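Local coordinates for capsid protein (Infectious hypodermal and hematopoietic necrosis virus, PDB 3N7X) that forms the icosahedral shell of a shrimp densovirus, sixty copies of its beta-barrel subunit assembling into the parvoviral capsid, at residues R218-P230 against Q310-K322. Residues are numbered along the deposited sequence; the frame is centred on the assembly and turned at random.
Sequences RNWYGGEIPTTGP and QYLHAPCTGQLNK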
loop_
_atom_site.group_PDB
_atom_site.type_symbol
_atom_site.label_atom_id
_atom_site.label_comp_id
_atom_site.label_asym_id
_atom_site.label_seq_id
_atom_site.Cartn_x
_atom_site.Cartn_y
_atom_site.Cartn_z
ATOM N N ARG A 218 59.262 -63.332 4.853
ATOM C CA ARG A 218 60.330 -62.398 4.507
ATOM C C ARG A 218 61.439 -63.039 3.666
ATOM O O ARG A 218 62.130 -62.342 2.920
ATOM C CB ARG A 218 60.936 -61.775 5.773
ATOM C CG ARG A 218 62.017 -62.602 6.461
ATOM C CD ARG A 218 62.299 -62.021 7.831
ATOM N NE ARG A 218 61.116 -62.134 8.679
ATOM C CZ ARG A 218 60.791 -61.283 9.647
ATOM N NH1 ARG A 218 61.558 -60.232 9.907
ATOM N NH2 ARG A 218 59.690 -61.485 10.357
ATOM N N ASN A 219 61.605 -64.356 3.778
ATOM C CA ASN A 219 62.645 -65.055 3.024
ATOM C C ASN A 219 62.119 -66.129 2.087
ATOM O O ASN A 219 60.944 -66.497 2.125
ATOM C CB ASN A 219 63.630 -65.752 3.969
ATOM C CG ASN A 219 64.254 -64.812 4.965
ATOM O OD1 ASN A 219 64.739 -63.739 4.607
ATOM N ND2 ASN A 219 64.265 -65.218 6.228
ATOM N N TRP A 220 63.020 -66.617 1.241
ATOM C CA TRP A 220 62.742 -67.722 0.334
ATOM C C TRP A 220 63.576 -68.841 0.964
ATOM O O TRP A 220 64.662 -68.584 1.496
ATOM C CB TRP A 220 63.253 -67.441 -1.083
ATOM C CG TRP A 220 62.409 -66.485 -1.875
ATOM C CD1 TRP A 220 62.725 -65.202 -2.221
ATOM C CD2 TRP A 220 61.104 -66.738 -2.417
ATOM N NE1 TRP A 220 61.699 -64.638 -2.943
ATOM C CE2 TRP A 220 60.691 -65.556 -3.079
ATOM C CE3 TRP A 220 60.243 -67.847 -2.408
ATOM C CZ2 TRP A 220 59.454 -65.449 -3.727
ATOM C CZ3 TRP A 220 59.010 -67.744 -3.052
ATOM C CH2 TRP A 220 58.628 -66.549 -3.703
ATOM N N TYR A 221 63.077 -70.068 0.922
ATOM C CA TYR A 221 63.794 -71.194 1.506
ATOM C C TYR A 221 64.110 -72.230 0.443
ATOM O O TYR A 221 63.348 -72.404 -0.509
ATOM C CB TYR A 221 62.951 -71.803 2.631
ATOM C CG TYR A 221 62.741 -70.825 3.768
ATOM C CD1 TYR A 221 63.621 -70.786 4.850
ATOM C CD2 TYR A 221 61.732 -69.859 3.708
ATOM C CE1 TYR A 221 63.510 -69.804 5.842
ATOM C CE2 TYR A 221 61.614 -68.871 4.691
ATOM C CZ TYR A 221 62.512 -68.850 5.753
ATOM O OH TYR A 221 62.432 -67.863 6.708
ATOM N N GLY A 222 65.242 -72.909 0.598
ATOM C CA GLY A 222 65.627 -73.914 -0.377
ATOM C C GLY A 222 65.618 -75.341 0.145
ATOM O O GLY A 222 65.337 -75.576 1.321
ATOM N N GLY A 223 65.917 -76.291 -0.741
ATOM C CA GLY A 223 65.965 -77.691 -0.359
ATOM C C GLY A 223 64.653 -78.431 -0.505
ATOM O O GLY A 223 63.588 -77.823 -0.598
ATOM N N GLU A 224 64.733 -79.757 -0.531
ATOM C CA GLU A 224 63.542 -80.589 -0.650
ATOM C C GLU A 224 62.998 -80.843 0.748
ATOM O O GLU A 224 63.616 -80.471 1.746
ATOM C CB GLU A 224 63.876 -81.952 -1.262
ATOM C CG GLU A 224 64.832 -81.944 -2.435
ATOM C CD GLU A 224 65.086 -83.351 -2.969
ATOM O OE1 GLU A 224 65.230 -84.285 -2.143
ATOM O OE2 GLU A 224 65.151 -83.525 -4.207
ATOM N N ILE A 225 61.833 -81.473 0.810
ATOM C CA ILE A 225 61.234 -81.838 2.082
ATOM C C ILE A 225 61.334 -83.359 2.066
ATOM O O ILE A 225 60.493 -84.048 1.486
ATOM C CB ILE A 225 59.760 -81.376 2.192
ATOM C CG1 ILE A 225 59.699 -79.866 2.456
ATOM C CG2 ILE A 225 59.072 -82.085 3.355
ATOM C CD1 ILE A 225 60.228 -79.018 1.349
ATOM N N PRO A 226 62.389 -83.898 2.693
ATOM C CA PRO A 226 62.669 -85.332 2.776
ATOM C C PRO A 226 61.643 -86.159 3.524
ATOM O O PRO A 226 60.716 -85.644 4.142
ATOM C CB PRO A 226 64.032 -85.370 3.451
ATOM C CG PRO A 226 63.916 -84.246 4.423
ATOM C CD PRO A 226 63.310 -83.147 3.566
ATOM N N THR A 227 61.846 -87.463 3.467
ATOM C CA THR A 227 60.970 -88.416 4.106
ATOM C C THR A 227 61.565 -88.817 5.451
ATOM O O THR A 227 60.924 -89.480 6.265
ATOM C CB THR A 227 60.850 -89.658 3.222
ATOM O OG1 THR A 227 59.856 -90.527 3.760
ATOM C CG2 THR A 227 62.182 -90.405 3.171
ATOM N N THR A 228 62.798 -88.384 5.676
ATOM C CA THR A 228 63.542 -88.726 6.880
ATOM C C THR A 228 63.384 -87.795 8.078
ATOM O O THR A 228 63.466 -88.237 9.225
ATOM C CB THR A 228 65.027 -88.801 6.551
ATOM O OG1 THR A 228 65.504 -87.488 6.226
ATOM C CG2 THR A 228 65.252 -89.714 5.349
ATOM N N GLY A 229 63.187 -86.509 7.824
ATOM C CA GLY A 229 63.056 -85.578 8.928
ATOM C C GLY A 229 62.042 -84.484 8.670
ATOM O O GLY A 229 61.973 -83.933 7.564
ATOM N N PRO A 230 61.239 -84.139 9.684
ATOM C CA PRO A 230 60.234 -83.091 9.515
ATOM C C PRO A 230 60.847 -81.721 9.236
ATOM O O PRO A 230 61.802 -81.310 9.895
ATOM C CB PRO A 230 59.472 -83.135 10.838
ATOM C CG PRO A 230 60.532 -83.535 11.814
ATOM C CD PRO A 230 61.257 -84.634 11.073
ATOM N N GLN A 310 72.863 -66.630 -2.149
ATOM C CA GLN A 310 73.033 -65.479 -1.273
ATOM C C GLN A 310 71.815 -65.154 -0.423
ATOM O O GLN A 310 71.937 -64.473 0.596
ATOM C CB GLN A 310 73.391 -64.234 -2.086
ATOM C CG GLN A 310 74.775 -64.228 -2.686
ATOM C CD GLN A 310 75.084 -62.913 -3.367
ATOM O OE1 GLN A 310 75.014 -61.854 -2.748
ATOM N NE2 GLN A 310 75.424 -62.972 -4.647
ATOM N N TYR A 311 70.639 -65.625 -0.829
ATOM C CA TYR A 311 69.439 -65.312 -0.062
ATOM C C TYR A 311 68.536 -66.483 0.314
ATOM O O TYR A 311 67.620 -66.314 1.115
ATOM C CB TYR A 311 68.623 -64.234 -0.791
ATOM C CG TYR A 311 68.178 -64.630 -2.177
ATOM C CD1 TYR A 311 67.075 -65.461 -2.368
ATOM C CD2 TYR A 311 68.878 -64.194 -3.303
ATOM C CE1 TYR A 311 66.676 -65.850 -3.647
ATOM C CE2 TYR A 311 68.492 -64.578 -4.587
ATOM C CZ TYR A 311 67.388 -65.406 -4.753
ATOM O OH TYR A 311 67.001 -65.788 -6.020
ATOM N N LEU A 312 68.768 -67.660 -0.252
ATOM C CA LEU A 312 67.936 -68.803 0.116
ATOM C C LEU A 312 68.308 -69.286 1.510
ATOM O O LEU A 312 69.429 -69.731 1.749
ATOM C CB LEU A 312 68.099 -69.965 -0.866
ATOM C CG LEU A 312 67.380 -69.857 -2.210
ATOM C CD1 LEU A 312 67.432 -71.213 -2.904
ATOM C CD2 LEU A 312 65.931 -69.437 -2.000
ATOM N N HIS A 313 67.366 -69.181 2.435
ATOM C CA HIS A 313 67.607 -69.627 3.796
ATOM C C HIS A 313 67.298 -71.113 3.908
ATOM O O HIS A 313 66.665 -71.698 3.029
ATOM C CB HIS A 313 66.731 -68.841 4.773
ATOM C CG HIS A 313 67.210 -67.446 5.025
ATOM N ND1 HIS A 313 67.373 -66.520 4.016
ATOM C CD2 HIS A 313 67.564 -66.820 6.173
ATOM C CE1 HIS A 313 67.806 -65.384 4.533
ATOM N NE2 HIS A 313 67.930 -65.538 5.840
ATOM N N ALA A 314 67.759 -71.726 4.989
ATOM C CA ALA A 314 67.502 -73.140 5.215
ATOM C C ALA A 314 66.459 -73.236 6.320
ATOM O O ALA A 314 66.614 -72.647 7.393
ATOM C CB ALA A 314 68.780 -73.852 5.631
ATOM N N PRO A 315 65.373 -73.967 6.063
ATOM C CA PRO A 315 64.317 -74.114 7.064
ATOM C C PRO A 315 64.762 -74.931 8.267
ATOM O O PRO A 315 65.717 -75.705 8.197
ATOM C CB PRO A 315 63.205 -74.808 6.286
ATOM C CG PRO A 315 63.970 -75.668 5.319
ATOM C CD PRO A 315 65.041 -74.709 4.833
ATOM N N CYS A 316 64.057 -74.746 9.372
ATOM C CA CYS A 316 64.343 -75.480 10.589
ATOM C C CYS A 316 63.813 -76.902 10.396
ATOM O O CYS A 316 62.789 -77.106 9.734
ATOM C CB CYS A 316 63.625 -74.813 11.764
ATOM S SG CYS A 316 64.006 -75.500 13.391
ATOM N N THR A 317 64.510 -77.885 10.958
ATOM C CA THR A 317 64.074 -79.277 10.861
ATOM C C THR A 317 64.150 -79.960 12.224
ATOM O O THR A 317 64.880 -79.517 13.118
ATOM C CB THR A 317 64.933 -80.086 9.856
ATOM O OG1 THR A 317 66.302 -80.072 10.273
ATOM C CG2 THR A 317 64.824 -79.494 8.458
ATOM N N GLY A 318 63.388 -81.039 12.382
ATOM C CA GLY A 318 63.386 -81.769 13.639
ATOM C C GLY A 318 63.587 -83.253 13.404
ATOM O O GLY A 318 64.273 -83.642 12.461
ATOM N N GLN A 319 62.997 -84.082 14.259
ATOM C CA GLN A 319 63.112 -85.527 14.115
ATOM C C GLN A 319 61.742 -86.154 14.285
ATOM O O GLN A 319 60.933 -85.684 15.079
ATOM C CB GLN A 319 64.074 -86.111 15.157
ATOM C CG GLN A 319 65.477 -85.536 15.104
ATOM C CD GLN A 319 65.588 -84.205 15.834
ATOM O OE1 GLN A 319 66.434 -83.369 15.503
ATOM N NE2 GLN A 319 64.741 -84.005 16.843
ATOM N N LEU A 320 61.490 -87.220 13.536
ATOM C CA LEU A 320 60.216 -87.919 13.597
ATOM C C LEU A 320 59.805 -88.383 15.001
ATOM O O LEU A 320 58.616 -88.560 15.266
ATOM C CB LEU A 320 60.248 -89.122 12.648
ATOM C CG LEU A 320 59.778 -88.977 11.192
ATOM C CD1 LEU A 320 59.523 -87.527 10.832
ATOM C CD2 LEU A 320 60.818 -89.594 10.275
ATOM N N ASN A 321 60.774 -88.579 15.897
ATOM C CA ASN A 321 60.464 -89.038 17.255
ATOM C C ASN A 321 60.617 -87.957 18.312
ATOM O O ASN A 321 60.703 -88.252 19.509
ATOM C CB ASN A 321 61.347 -90.228 17.639
ATOM C CG ASN A 321 62.833 -89.895 17.611
ATOM O OD1 ASN A 321 63.223 -88.726 17.548
ATOM N ND2 ASN A 321 63.669 -90.925 17.669
ATOM N N LYS A 322 60.657 -86.706 17.865
ATOM C CA LYS A 322 60.794 -85.580 18.778
ATOM C C LYS A 322 59.680 -84.563 18.573
ATOM O O LYS A 322 59.071 -84.484 17.505
ATOM C CB LYS A 322 62.142 -84.884 18.582
ATOM C CG LYS A 322 63.338 -85.729 18.931
ATOM C CD LYS A 322 63.388 -86.050 20.407
ATOM C CE LYS A 322 64.542 -86.997 20.689
ATOM N NZ LYS A 322 64.621 -87.383 22.124
HETATM O O HOH W 1 65.057 -64.971 0.803
#
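Tyr221 pairs with His313 in a very short parallel two-stranded sheet between loops of the parvoviral beta-barrel subunit; farther along, the two chains meet again at Pro230. Backbone bonds come first. His313 bonds to the residues on either side of Tyr221, its N giving a hydrogen bond to Trp220 O (2.9 Å) and its O taking one from Gly222 N (3.1 Å). A water spans the start of the pairing, accepting from Trp220 N and donating to Tyr311 O. At the far end Gly318 N bonds to Pro230 O at 3.0 Å.

Stacking of flat groups comes next. The Asn219 amide stacks on one face of the His313 imidazole, the planes 9° apart and Asn219 CG 3.6 Å above the ring plane. Asn219 ND2 reaches both Tyr221 OH and Val251 O, while His313 ND1 donates to Tyr311 O and NE2 accepts from Val251 N, so the ring is tied at both nitrogens. Beside it, Tyr221 CE1 lies against His313 CB.

Apolar contacts fill in the rest. With its CG anti to the carbonyl carbon (chi1 -77°), Leu312 sets CD2 against Trp220 CB, on the sheet face away from Tyr221 and His313. Beyond the paired residues, Pro315 CD lies near Tyr221 CD1 (4.2 Å), and Leu320 CD1 meets Pro230 CD at 3.4 Å.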